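Local coordinates for protein Cas13d (uncultured Ruminococcus sp, PDB 6IV9) that binds CRISPR RNA in a binary complex and, as an RNA-guided nuclease with two HEPN domains, processes that RNA and cleaves target RNA, at residues Asp91-Thr95 and Leu107-Glu112; Asn102-Glu106 and Phe117-His121; Leu194-Leu198 and Leu248-Leu254; Tyr256-Glu260 and Thr506-Asp510. The protein carries 2 engineered substitutions. All coordinates share one frame; numbering follows the deposited sequence.

Interaction 1: Asp91-Thr95 and Leu107-Glu112; sequences DYNKT and LGDVNE
The ring of Y92 lies over the backbone where strand 105-110 runs out: N111 CA sits 4.2 Å from the ring centroid and 10° off the ring normal, a CH-pi contact square over the face. The peptide joining N111 to E112 covers the same face, with N111 C 3.7 Å from Y92 CE1. At the root of the ring, Y92 CB packs 3.5 Å from V110 O, and Y92 CD1 meets V110 CG1 at 4.1 Å. Y92 carries CG anti to its carbonyl carbon (chi1 -49°), and from a backbone with positive phi this lays the ring along the chain toward E112, where Y92 OH reaches E112 CB. With an alanine at Y92, the N111-E112 peptide would probably lose its aromatic cover and the end of the strand would be left more open.

The K94 half is the solvent side: K94 bends at chi3 and chi4, runs past L107 in the opposite sense with CD 3.5 Å from L107 CD2, and donates from NZ to L107 O (3.2 Å), approaching from above the carbonyl plane.

Just before K94, an Asx turn from D91 OD1 to N93 N shapes the loop. The contact joins edge strand 94-96 of a four-stranded sheet to edge strand 105-110 of a three-stranded one; L107 and V110 pack on V87 of strand 81-88, and L107 on I115 and F117 of strand 114-119.

Interaction 2: Asn102-Glu106 and Phe117-His121; sequences NSNIE and FSSKH
K120 stretches its whole chain back across the 102-106 segment to reach S103, with NZ donating to S103 OG at 2.6 Å. Its CG is anti to the carbonyl carbon (chi1 -79°) and everything beyond is extended, which carries the chain over the backbone of I105, CE lying 3.4 Å from I105 O. S103 OG is hydrogen-bonded to E84 as well, so a carboxylate stands behind the hydroxyl that takes the lysine.

Beside it, H121 brings its NE2 to N104 OD1, which lies at the ring edge near its plane, in a weak bond of 3.1 Å; the amide and ring planes are 57° apart. N104 ND2 turns to S74. A water receives a proton from S119 OG and gives one to N104 O, while S119 OG also accepts from H121 N, forming an ST turn.

On the backbone, E106 N to S118 O (2.8 Å) and S118 N to E106 O (3.0 Å) make a hydrogen-bonded pair, and K120 N adds a bond to N104 O. Among the apolar side chains, I105 CG2 touches F117 CD2 at 4.0 Å. This is the open end of an antiparallel beta hairpin, strands 105-110 and 114-119, within a three-stranded sheet.

Interaction 3: Leu194-Leu198 and Leu248-Leu254; sequences LNNML and LLKTKRL
M197 and R253 run alongside each other in opposite senses, and their closest side-chain approach, M197 CG to R253 CB, is a tight 3.3 Å. M197 SD continues along the same flank, 3.9 Å from R253 CB. Beyond that aliphatic overlap the guanidinium folds back: R253 NH1 donates to M197 O at 3.0 Å, with an N-H...O angle of 136°, and M197 O lies toward the guanidinium edge but tilted from its plane. The bend at R253 chi2 (-133°) turns the arginine back over the methionine backbone.

L248 packs against the methionine and L194. Its CD1 presses on M197 CG at 3.6 Å, while CD2 reaches L194 CD2 at 4.2 Å. L198 comes from further along the chain and lays CD2 against the backbone and CB of L248, 3.6 Å from L248 N. T251 CG2 rests between M197 O and L198 O.

The contact thus joins the C-terminal ends of two helices, 168-197 and 232-251, and the second gives way to a short 3-10 segment through K252, which has positive phi. T251 shapes this exit: OG1 accepts from R253 N at 3.1 Å, an ST turn consistent with R253 being turned toward M197, and separately donates to L248 O.

In the next shell, R253 NH2 forms a salt bridge with D586, giving the arginine a charged partner in addition to M197 O. L254 also packs against Y273 and V277 of helix 267-291, L194 against L281 of the same helix, and L248 touches F209.

Interaction 4: Tyr256-Glu260 and Thr506-Asp510; sequences YFGLE and TYFLD
The end of a short 3-10 segment and the loop after it meet the loop 506-510, with F257 and Y507 nearest in the backbone, CA atoms 5.5 Å apart, and no hydrogen bond crossing between them. The main feature is a T-shaped stack: F508 points its edge at the face of F257, centroids 5.0 Å apart and planes at 83°. F508 CD1 makes the touch, 3.6 Å from F257 CD2, and F508 CA adds an off-centre CH-pi contact to the same ring. With CG anti to the carbonyl carbon (chi1 -67°), F257 turns its ring face to F508. Its CB, placed by the backbone, lies 3.5 Å from Y507 O.

Y507 packs alongside the backbone of F257 and the side chain of L259. Its CD2 lies 3.3 Å from F257 O and 3.7 Å from L259 CD2, while G258 O sits at the edge of the tyrosine ring, in its plane. G258 has positive phi, where a side chain would jam against the preceding carbonyl. L259 CD1 reaches on to F508 CE1. An alanine in place of F257 would probably leave the edge of F508 without its facing ring and open a gap between the loops.

F257 also packs on L194 and M197 of helix 168-197 and on K637 of helix 630-638; M280 of helix 267-291 touches L259, Y507 and F508.

From the N-terminal side, interaction 1 closes a short loop of 11 residues and interaction 2 one of 10; their segments alternate along the chain, so the two cross. Both use strand 105-110, and they touch where L107 CD1 meets F117 CB, but interaction 1 bridges two sheets while interaction 2 lies inside the hairpin 105-110/114-119. Interaction 3 opens only after both have closed, on the opposite side of the chain's centre, and brings two helix ends together over 49 residues. Interaction 4 follows directly, spanning 245 residues to fasten a loop after helix 232-251 to the one before helix 511-535. A probable hydrogen bond between L259 N and L254 O links interactions 3 and 4.

Interaction 1: Asp91-Thr95 and Leu107-Glu112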
loop_
_atom_site.group_PDB
_atom_site.type_symbol
_atom_site.label_atom_id
_atom_site.label_comp_id
_atom_site.label_asym_id
_atom_site.label_seq_id
_atom_site.Cartn_x
_atom_site.Cartn_y
_atom_site.Cartn_z
ATOM N N ASP A 91 23.061 -39.624 -3.722
ATOM C CA ASP A 91 24.515 -39.865 -3.537
ATOM C C ASP A 91 25.308 -38.604 -3.188
ATOM O O ASP A 91 26.515 -38.715 -3.075
ATOM C CB ASP A 91 25.095 -40.631 -4.719
ATOM C CG ASP A 91 25.026 -39.894 -6.036
ATOM O OD1 ASP A 91 24.840 -38.684 -6.025
ATOM O OD2 ASP A 91 25.168 -40.549 -7.060
ATOM N N TYR A 92 24.658 -37.444 -3.189
ATOM C CA TYR A 92 25.269 -36.139 -2.826
ATOM C C TYR A 92 26.257 -35.638 -3.874
ATOM O O TYR A 92 26.968 -34.706 -3.589
ATOM C CB TYR A 92 25.824 -36.150 -1.406
ATOM C CG TYR A 92 24.822 -36.693 -0.434
ATOM C CD1 TYR A 92 23.643 -36.018 -0.191
ATOM C CD2 TYR A 92 25.012 -37.910 0.175
ATOM C CE1 TYR A 92 22.688 -36.530 0.662
ATOM C CE2 TYR A 92 24.067 -38.436 1.029
ATOM C CZ TYR A 92 22.902 -37.746 1.275
ATOM O OH TYR A 92 21.984 -38.267 2.123
ATOM N N ASN A 93 26.242 -36.223 -5.060
ATOM C CA ASN A 93 27.114 -35.767 -6.164
ATOM C C ASN A 93 26.684 -34.357 -6.567
ATOM O O ASN A 93 25.503 -34.094 -6.545
ATOM C CB ASN A 93 27.016 -36.701 -7.365
ATOM C CG ASN A 93 27.958 -37.871 -7.224
ATOM O OD1 ASN A 93 28.560 -38.036 -6.174
ATOM N ND2 ASN A 93 28.101 -38.669 -8.269
ATOM N N LYS A 94 27.627 -33.509 -6.947
ATOM C CA LYS A 94 27.259 -32.134 -7.329
ATOM C C LYS A 94 27.789 -31.807 -8.720
ATOM O O LYS A 94 28.807 -32.341 -9.105
ATOM C CB LYS A 94 27.717 -31.126 -6.278
ATOM C CG LYS A 94 29.209 -31.040 -6.016
ATOM C CD LYS A 94 29.509 -30.246 -4.766
ATOM C CE LYS A 94 30.693 -30.728 -3.956
ATOM N NZ LYS A 94 31.859 -29.827 -4.100
ATOM N N THR A 95 27.044 -30.987 -9.441
ATOM C CA THR A 95 27.416 -30.522 -10.784
ATOM C C THR A 95 27.319 -29.005 -10.777
ATOM O O THR A 95 26.283 -28.518 -10.399
ATOM C CB THR A 95 26.447 -31.085 -11.823
ATOM O OG1 THR A 95 26.497 -32.502 -11.716
ATOM C CG2 THR A 95 26.756 -30.643 -13.231
ATOM N N LEU A 107 30.687 -24.505 -3.414
ATOM C CA LEU A 107 30.048 -25.551 -2.604
ATOM C C LEU A 107 31.120 -26.455 -2.009
ATOM O O LEU A 107 31.988 -26.900 -2.727
ATOM C CB LEU A 107 29.078 -26.345 -3.474
ATOM C CG LEU A 107 28.016 -27.141 -2.730
ATOM C CD1 LEU A 107 27.197 -26.240 -1.845
ATOM C CD2 LEU A 107 27.116 -27.885 -3.695
ATOM N N GLY A 108 31.025 -26.686 -0.718
ATOM C CA GLY A 108 31.943 -27.587 -0.025
ATOM C C GLY A 108 31.296 -28.944 0.130
ATOM O O GLY A 108 30.694 -29.421 -0.811
ATOM N N ASP A 109 31.408 -29.532 1.301
ATOM C CA ASP A 109 30.840 -30.878 1.502
ATOM C C ASP A 109 29.317 -30.820 1.580
ATOM O O ASP A 109 28.801 -29.910 2.181
ATOM C CB ASP A 109 31.456 -31.525 2.735
ATOM C CG ASP A 109 30.881 -32.885 3.032
ATOM O OD1 ASP A 109 30.998 -33.759 2.182
ATOM O OD2 ASP A 109 30.316 -33.036 4.104
ATOM N N VAL A 110 28.659 -31.778 0.940
ATOM C CA VAL A 110 27.183 -31.929 1.020
ATOM C C VAL A 110 26.929 -33.319 1.582
ATOM O O VAL A 110 27.482 -34.245 1.064
ATOM C CB VAL A 110 26.489 -31.780 -0.345
ATOM C CG1 VAL A 110 25.018 -32.122 -0.253
ATOM C CG2 VAL A 110 26.671 -30.403 -0.932
ATOM N N ASN A 111 26.114 -33.417 2.614
ATOM C CA ASN A 111 25.758 -34.727 3.198
ATOM C C ASN A 111 24.269 -34.731 3.538
ATOM O O ASN A 111 23.591 -33.762 3.264
ATOM C CB ASN A 111 26.662 -35.144 4.351
ATOM C CG ASN A 111 26.603 -34.166 5.490
ATOM O OD1 ASN A 111 25.561 -33.956 6.062
ATOM N ND2 ASN A 111 27.726 -33.566 5.805
ATOM N N GLU A 112 23.814 -35.792 4.179
ATOM C CA GLU A 112 22.379 -35.950 4.477
ATOM C C GLU A 112 21.876 -34.800 5.345
ATOM O O GLU A 112 20.745 -34.415 5.178
ATOM C CB GLU A 112 22.151 -37.261 5.215
ATOM C CG GLU A 112 20.745 -37.387 5.738
ATOM C CD GLU A 112 20.407 -38.717 6.371
ATOM O OE1 GLU A 112 21.324 -39.354 6.899
ATOM O OE2 GLU A 112 19.231 -39.101 6.325
#

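Interaction 2: Asn102-Glu106 and Phe117-His121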
loop_
_atom_site.group_PDB
_atom_site.type_symbol
_atom_site.label_atom_id
_atom_site.label_comp_id
_atom_site.label_asym_id
_atom_site.label_seq_id
_atom_site.Cartn_x
_atom_site.Cartn_y
_atom_site.Cartn_z
ATOM N N ASN A 102 30.384 -16.067 -13.627
ATOM C CA ASN A 102 29.085 -15.836 -12.940
ATOM C C ASN A 102 29.023 -16.367 -11.500
ATOM O O ASN A 102 28.246 -15.832 -10.739
ATOM C CB ASN A 102 27.900 -16.327 -13.766
ATOM C CG ASN A 102 27.892 -15.733 -15.154
ATOM O OD1 ASN A 102 27.379 -16.341 -16.086
ATOM N ND2 ASN A 102 28.457 -14.547 -15.296
ATOM N N SER A 103 29.803 -17.384 -11.159
ATOM C CA SER A 103 29.663 -18.042 -9.835
ATOM C C SER A 103 29.936 -17.098 -8.662
ATOM O O SER A 103 30.916 -16.394 -8.694
ATOM C CB SER A 103 30.481 -19.287 -9.753
ATOM O OG SER A 103 30.178 -19.988 -8.576
ATOM N N ASN A 104 29.073 -17.159 -7.649
ATOM C CA ASN A 104 29.177 -16.307 -6.442
ATOM C C ASN A 104 29.493 -17.128 -5.193
ATOM O O ASN A 104 29.870 -16.544 -4.202
ATOM C CB ASN A 104 27.876 -15.549 -6.222
ATOM C CG ASN A 104 27.613 -14.627 -7.381
ATOM O OD1 ASN A 104 28.500 -13.900 -7.780
ATOM N ND2 ASN A 104 26.429 -14.690 -7.947
ATOM N N ILE A 105 29.301 -18.433 -5.256
ATOM C CA ILE A 105 29.532 -19.268 -4.059
ATOM C C ILE A 105 30.250 -20.547 -4.462
ATOM O O ILE A 105 30.087 -20.979 -5.580
ATOM C CB ILE A 105 28.206 -19.565 -3.357
ATOM C CG1 ILE A 105 27.209 -20.217 -4.308
ATOM C CG2 ILE A 105 27.648 -18.308 -2.724
ATOM C CD1 ILE A 105 25.926 -20.624 -3.657
ATOM N N GLU A 106 31.013 -21.095 -3.526
ATOM C CA GLU A 106 31.766 -22.351 -3.727
ATOM C C GLU A 106 31.113 -23.397 -2.834
ATOM O O GLU A 106 30.967 -23.141 -1.666
ATOM C CB GLU A 106 33.225 -22.140 -3.342
ATOM C CG GLU A 106 34.037 -23.404 -3.342
ATOM C CD GLU A 106 35.297 -23.343 -4.178
ATOM O OE1 GLU A 106 35.904 -22.269 -4.253
ATOM O OE2 GLU A 106 35.671 -24.374 -4.743
ATOM N N PHE A 117 29.333 -24.204 2.462
ATOM C CA PHE A 117 29.686 -23.392 1.285
ATOM C C PHE A 117 30.383 -22.127 1.758
ATOM O O PHE A 117 30.415 -21.847 2.915
ATOM C CB PHE A 117 28.455 -23.080 0.438
ATOM C CG PHE A 117 27.593 -21.982 0.995
ATOM C CD1 PHE A 117 26.756 -22.221 2.064
ATOM C CD2 PHE A 117 27.640 -20.711 0.469
ATOM C CE1 PHE A 117 25.969 -21.213 2.581
ATOM C CE2 PHE A 117 26.845 -19.706 0.984
ATOM C CZ PHE A 117 26.021 -19.961 2.042
ATOM N N SER A 118 30.948 -21.409 0.815
ATOM C CA SER A 118 31.608 -20.136 1.140
ATOM C C SER A 118 31.424 -19.182 -0.035
ATOM O O SER A 118 31.099 -19.627 -1.115
ATOM C CB SER A 118 33.052 -20.350 1.507
ATOM O OG SER A 118 33.779 -20.838 0.415
ATOM N N SER A 119 31.562 -17.900 0.236
ATOM C CA SER A 119 31.465 -16.863 -0.807
ATOM C C SER A 119 32.728 -16.878 -1.662
ATOM O O SER A 119 33.780 -17.116 -1.128
ATOM C CB SER A 119 31.268 -15.521 -0.180
ATOM O OG SER A 119 31.425 -14.508 -1.131
ATOM N N LYS A 120 32.593 -16.600 -2.947
ATOM C CA LYS A 120 33.768 -16.484 -3.835
ATOM C C LYS A 120 34.206 -15.017 -3.881
ATOM O O LYS A 120 35.162 -14.729 -4.576
ATOM C CB LYS A 120 33.400 -16.983 -5.232
ATOM C CG LYS A 120 33.398 -18.491 -5.382
ATOM C CD LYS A 120 33.159 -18.981 -6.770
ATOM C CE LYS A 120 33.172 -20.490 -6.839
ATOM N NZ LYS A 120 32.495 -21.020 -8.044
ATOM N N HIS A 121 33.488 -14.136 -3.191
ATOM C CA HIS A 121 33.760 -12.680 -3.263
ATOM C C HIS A 121 34.160 -12.055 -1.928
ATOM O O HIS A 121 34.080 -10.859 -1.837
ATOM C CB HIS A 121 32.637 -11.940 -3.986
ATOM C CG HIS A 121 32.319 -12.526 -5.312
ATOM N ND1 HIS A 121 33.217 -12.546 -6.333
ATOM C CD2 HIS A 121 31.212 -13.118 -5.780
ATOM C CE1 HIS A 121 32.680 -13.126 -7.372
ATOM N NE2 HIS A 121 31.458 -13.476 -7.059
HETATM O O HOH W 1 30.649 -13.607 -10.110
HETATM O O HOH W 2 29.086 -14.504 -2.484
HETATM O O HOH W 3 33.396 -23.691 0.426
#

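Interaction 3: Leu194-Leu198 and Leu248-Leu254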
loop_
_atom_site.group_PDB
_atom_site.type_symbol
_atom_site.label_atom_id
_atom_site.label_comp_id
_atom_site.label_asym_id
_atom_site.label_seq_id
_atom_site.Cartn_x
_atom_site.Cartn_y
_atom_site.Cartn_z
ATOM N N LEU A 194 -16.063 4.738 -1.380
ATOM C CA LEU A 194 -17.137 5.135 -2.322
ATOM C C LEU A 194 -18.484 5.180 -1.600
ATOM O O LEU A 194 -19.197 6.126 -1.804
ATOM C CB LEU A 194 -17.123 4.171 -3.506
ATOM C CG LEU A 194 -15.919 4.365 -4.414
ATOM C CD1 LEU A 194 -15.775 3.221 -5.385
ATOM C CD2 LEU A 194 -16.020 5.685 -5.142
ATOM N N ASN A 195 -18.784 4.191 -0.770
ATOM C CA ASN A 195 -20.038 4.196 0.018
ATOM C C ASN A 195 -20.042 5.368 1.002
ATOM O O ASN A 195 -21.067 6.001 1.163
ATOM C CB ASN A 195 -20.259 2.885 0.759
ATOM C CG ASN A 195 -20.874 1.851 -0.151
ATOM O OD1 ASN A 195 -22.051 1.911 -0.424
ATOM N ND2 ASN A 195 -20.071 0.955 -0.676
ATOM N N ASN A 196 -18.910 5.615 1.638
ATOM C CA ASN A 196 -18.765 6.682 2.652
ATOM C C ASN A 196 -19.003 8.051 2.018
ATOM O O ASN A 196 -19.612 8.893 2.631
ATOM C CB ASN A 196 -17.380 6.671 3.276
ATOM C CG ASN A 196 -17.283 7.688 4.383
ATOM O OD1 ASN A 196 -18.117 7.722 5.254
ATOM N ND2 ASN A 196 -16.284 8.530 4.325
ATOM N N MET A 197 -18.585 8.186 0.767
ATOM C CA MET A 197 -18.609 9.421 -0.054
ATOM C C MET A 197 -20.052 9.902 -0.207
ATOM O O MET A 197 -20.258 11.090 -0.372
ATOM C CB MET A 197 -18.061 9.067 -1.434
ATOM C CG MET A 197 -17.582 10.206 -2.244
ATOM S SD MET A 197 -15.883 9.946 -2.768
ATOM C CE MET A 197 -15.047 10.356 -1.244
ATOM N N LEU A 198 -20.998 8.978 -0.143
ATOM C CA LEU A 198 -22.436 9.278 -0.299
ATOM C C LEU A 198 -22.929 10.188 0.824
ATOM O O LEU A 198 -23.763 11.045 0.558
ATOM C CB LEU A 198 -23.206 7.960 -0.298
ATOM C CG LEU A 198 -22.988 7.078 -1.519
ATOM C CD1 LEU A 198 -23.893 5.877 -1.456
ATOM C CD2 LEU A 198 -23.254 7.848 -2.787
ATOM N N LEU A 248 -24.057 9.460 -5.921
ATOM C CA LEU A 248 -22.608 9.746 -5.835
ATOM C C LEU A 248 -22.238 10.909 -6.756
ATOM O O LEU A 248 -21.464 11.731 -6.366
ATOM C CB LEU A 248 -21.838 8.484 -6.218
ATOM C CG LEU A 248 -20.326 8.583 -6.085
ATOM C CD1 LEU A 248 -19.931 8.980 -4.682
ATOM C CD2 LEU A 248 -19.676 7.271 -6.447
ATOM N N LEU A 249 -22.801 10.955 -7.953
ATOM C CA LEU A 249 -22.489 12.066 -8.886
ATOM C C LEU A 249 -22.957 13.402 -8.292
ATOM O O LEU A 249 -22.276 14.380 -8.480
ATOM C CB LEU A 249 -23.152 11.799 -10.238
ATOM C CG LEU A 249 -22.614 10.599 -11.009
ATOM C CD1 LEU A 249 -23.506 10.247 -12.172
ATOM C CD2 LEU A 249 -21.194 10.824 -11.469
ATOM N N LYS A 250 -24.109 13.398 -7.633
ATOM C CA LYS A 250 -24.714 14.615 -7.035
ATOM C C LYS A 250 -23.845 15.176 -5.900
ATOM O O LYS A 250 -23.888 16.365 -5.669
ATOM C CB LYS A 250 -26.187 14.362 -6.714
ATOM C CG LYS A 250 -27.046 14.091 -7.939
ATOM C CD LYS A 250 -28.541 14.020 -7.712
ATOM C CE LYS A 250 -28.982 12.789 -6.964
ATOM N NZ LYS A 250 -30.361 12.367 -7.295
ATOM N N THR A 251 -23.097 14.329 -5.204
ATOM C CA THR A 251 -22.281 14.824 -4.069
ATOM C C THR A 251 -21.183 15.772 -4.531
ATOM O O THR A 251 -20.792 16.571 -3.721
ATOM C CB THR A 251 -21.686 13.698 -3.222
ATOM O OG1 THR A 251 -20.628 13.083 -3.945
ATOM C CG2 THR A 251 -22.705 12.680 -2.779
ATOM N N LYS A 252 -20.603 15.493 -5.696
ATOM C CA LYS A 252 -19.458 16.222 -6.294
ATOM C C LYS A 252 -18.143 15.777 -5.630
ATOM O O LYS A 252 -17.092 16.287 -6.006
ATOM C CB LYS A 252 -19.646 17.738 -6.244
ATOM C CG LYS A 252 -20.929 18.269 -6.851
ATOM C CD LYS A 252 -21.168 17.772 -8.240
ATOM C CE LYS A 252 -22.419 18.324 -8.886
ATOM N NZ LYS A 252 -22.887 17.457 -9.988
ATOM N N ARG A 253 -18.229 14.795 -4.737
ATOM C CA ARG A 253 -17.097 14.250 -3.938
ATOM C C ARG A 253 -16.097 13.465 -4.801
ATOM O O ARG A 253 -14.959 13.290 -4.377
ATOM C CB ARG A 253 -17.629 13.446 -2.759
ATOM C CG ARG A 253 -18.222 14.313 -1.665
ATOM C CD ARG A 253 -17.723 13.898 -0.299
ATOM N NE ARG A 253 -18.197 14.742 0.773
ATOM C CZ ARG A 253 -19.447 14.795 1.152
ATOM N NH1 ARG A 253 -20.325 13.967 0.631
ATOM N NH2 ARG A 253 -19.819 15.670 2.057
ATOM N N LEU A 254 -16.478 13.097 -6.028
ATOM C CA LEU A 254 -15.579 12.342 -6.945
ATOM C C LEU A 254 -14.368 13.198 -7.319
ATOM O O LEU A 254 -13.343 12.659 -7.667
ATOM C CB LEU A 254 -16.336 11.852 -8.178
ATOM C CG LEU A 254 -17.114 10.559 -7.969
ATOM C CD1 LEU A 254 -17.922 10.202 -9.198
ATOM C CD2 LEU A 254 -16.191 9.416 -7.587
#

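Interaction 4: Tyr256-Glu260 and Thr506-Asp510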
loop_
_atom_site.group_PDB
_atom_site.type_symbol
_atom_site.label_atom_id
_atom_site.label_comp_id
_atom_site.label_asym_id
_atom_site.label_seq_id
_atom_site.Cartn_x
_atom_site.Cartn_y
_atom_site.Cartn_z
ATOM N N TYR A 256 -12.476 14.642 -5.390
ATOM C CA TYR A 256 -11.412 14.369 -4.395
ATOM C C TYR A 256 -10.387 13.421 -5.021
ATOM O O TYR A 256 -9.206 13.556 -4.735
ATOM C CB TYR A 256 -12.026 13.797 -3.122
ATOM C CG TYR A 256 -12.603 14.836 -2.196
ATOM C CD1 TYR A 256 -11.918 15.999 -1.913
ATOM C CD2 TYR A 256 -13.834 14.657 -1.608
ATOM C CE1 TYR A 256 -12.426 16.946 -1.045
ATOM C CE2 TYR A 256 -14.369 15.600 -0.755
ATOM C CZ TYR A 256 -13.662 16.748 -0.469
ATOM O OH TYR A 256 -14.179 17.663 0.380
ATOM N N PHE A 257 -10.872 12.515 -5.863
ATOM C CA PHE A 257 -10.070 11.455 -6.515
ATOM C C PHE A 257 -9.497 11.931 -7.840
ATOM O O PHE A 257 -8.872 11.150 -8.508
ATOM C CB PHE A 257 -10.972 10.284 -6.865
ATOM C CG PHE A 257 -11.538 9.534 -5.697
ATOM C CD1 PHE A 257 -10.780 9.292 -4.572
ATOM C CD2 PHE A 257 -12.812 9.024 -5.748
ATOM C CE1 PHE A 257 -11.301 8.566 -3.519
ATOM C CE2 PHE A 257 -13.335 8.305 -4.694
ATOM C CZ PHE A 257 -12.577 8.076 -3.578
ATOM N N GLY A 258 -9.710 13.182 -8.199
ATOM C CA GLY A 258 -9.241 13.628 -9.515
ATOM C C GLY A 258 -10.258 13.304 -10.593
ATOM O O GLY A 258 -9.896 13.403 -11.736
ATOM N N LEU A 259 -11.443 12.833 -10.210
ATOM C CA LEU A 259 -12.557 12.560 -11.155
ATOM C C LEU A 259 -13.527 13.745 -11.172
ATOM O O LEU A 259 -14.615 13.627 -10.667
ATOM C CB LEU A 259 -13.271 11.278 -10.762
ATOM C CG LEU A 259 -12.420 10.033 -10.911
ATOM C CD1 LEU A 259 -13.183 8.822 -10.440
ATOM C CD2 LEU A 259 -11.990 9.880 -12.352
ATOM N N GLU A 260 -13.097 14.818 -11.787
ATOM C CA GLU A 260 -13.862 16.067 -11.936
ATOM C C GLU A 260 -14.919 15.920 -13.030
ATOM O O GLU A 260 -14.569 15.538 -14.112
ATOM C CB GLU A 260 -12.838 17.076 -12.438
ATOM C CG GLU A 260 -13.393 18.446 -12.714
ATOM C CD GLU A 260 -12.511 19.485 -12.063
ATOM O OE1 GLU A 260 -11.803 20.185 -12.786
ATOM O OE2 GLU A 260 -12.501 19.524 -10.832
ATOM N N THR A 506 -5.389 3.480 -8.821
ATOM C CA THR A 506 -4.610 4.513 -8.084
ATOM C C THR A 506 -5.378 5.824 -7.926
ATOM O O THR A 506 -5.044 6.583 -7.055
ATOM C CB THR A 506 -3.195 4.704 -8.623
ATOM O OG1 THR A 506 -3.283 5.414 -9.845
ATOM C CG2 THR A 506 -2.446 3.401 -8.768
ATOM N N TYR A 507 -6.411 6.041 -8.720
ATOM C CA TYR A 507 -7.236 7.265 -8.601
ATOM C C TYR A 507 -7.875 7.328 -7.209
ATOM O O TYR A 507 -8.092 8.388 -6.707
ATOM C CB TYR A 507 -8.367 7.240 -9.622
ATOM C CG TYR A 507 -8.032 7.955 -10.898
ATOM C CD1 TYR A 507 -7.189 7.394 -11.830
ATOM C CD2 TYR A 507 -8.532 9.210 -11.153
ATOM C CE1 TYR A 507 -6.867 8.057 -12.997
ATOM C CE2 TYR A 507 -8.219 9.891 -12.309
ATOM C CZ TYR A 507 -7.389 9.309 -13.240
ATOM O OH TYR A 507 -7.111 10.004 -14.371
ATOM N N PHE A 508 -8.189 6.170 -6.656
ATOM C CA PHE A 508 -8.899 6.073 -5.363
ATOM C C PHE A 508 -7.924 6.009 -4.188
ATOM O O PHE A 508 -8.391 5.966 -3.080
ATOM C CB PHE A 508 -9.780 4.831 -5.391
ATOM C CG PHE A 508 -10.756 4.805 -6.535
ATOM C CD1 PHE A 508 -11.783 5.726 -6.602
ATOM C CD2 PHE A 508 -10.638 3.879 -7.548
ATOM C CE1 PHE A 508 -12.677 5.717 -7.660
ATOM C CE2 PHE A 508 -11.533 3.871 -8.600
ATOM C CZ PHE A 508 -12.554 4.779 -8.650
ATOM N N LEU A 509 -6.627 6.090 -4.448
ATOM C CA LEU A 509 -5.628 5.857 -3.379
ATOM C C LEU A 509 -4.732 7.062 -3.106
ATOM O O LEU A 509 -4.464 7.830 -3.987
ATOM C CB LEU A 509 -4.748 4.673 -3.789
ATOM C CG LEU A 509 -5.467 3.361 -4.069
ATOM C CD1 LEU A 509 -4.485 2.285 -4.450
ATOM C CD2 LEU A 509 -6.296 2.928 -2.886
ATOM N N ASP A 510 -4.282 7.133 -1.863
ATOM C CA ASP A 510 -3.307 8.117 -1.344
ATOM C C ASP A 510 -1.907 7.667 -1.797
ATOM O O ASP A 510 -1.745 6.502 -2.100
ATOM C CB ASP A 510 -3.480 8.147 0.175
ATOM C CG ASP A 510 -2.581 9.087 0.937
ATOM O OD1 ASP A 510 -2.904 10.265 1.013
ATOM O OD2 ASP A 510 -1.546 8.628 1.390
#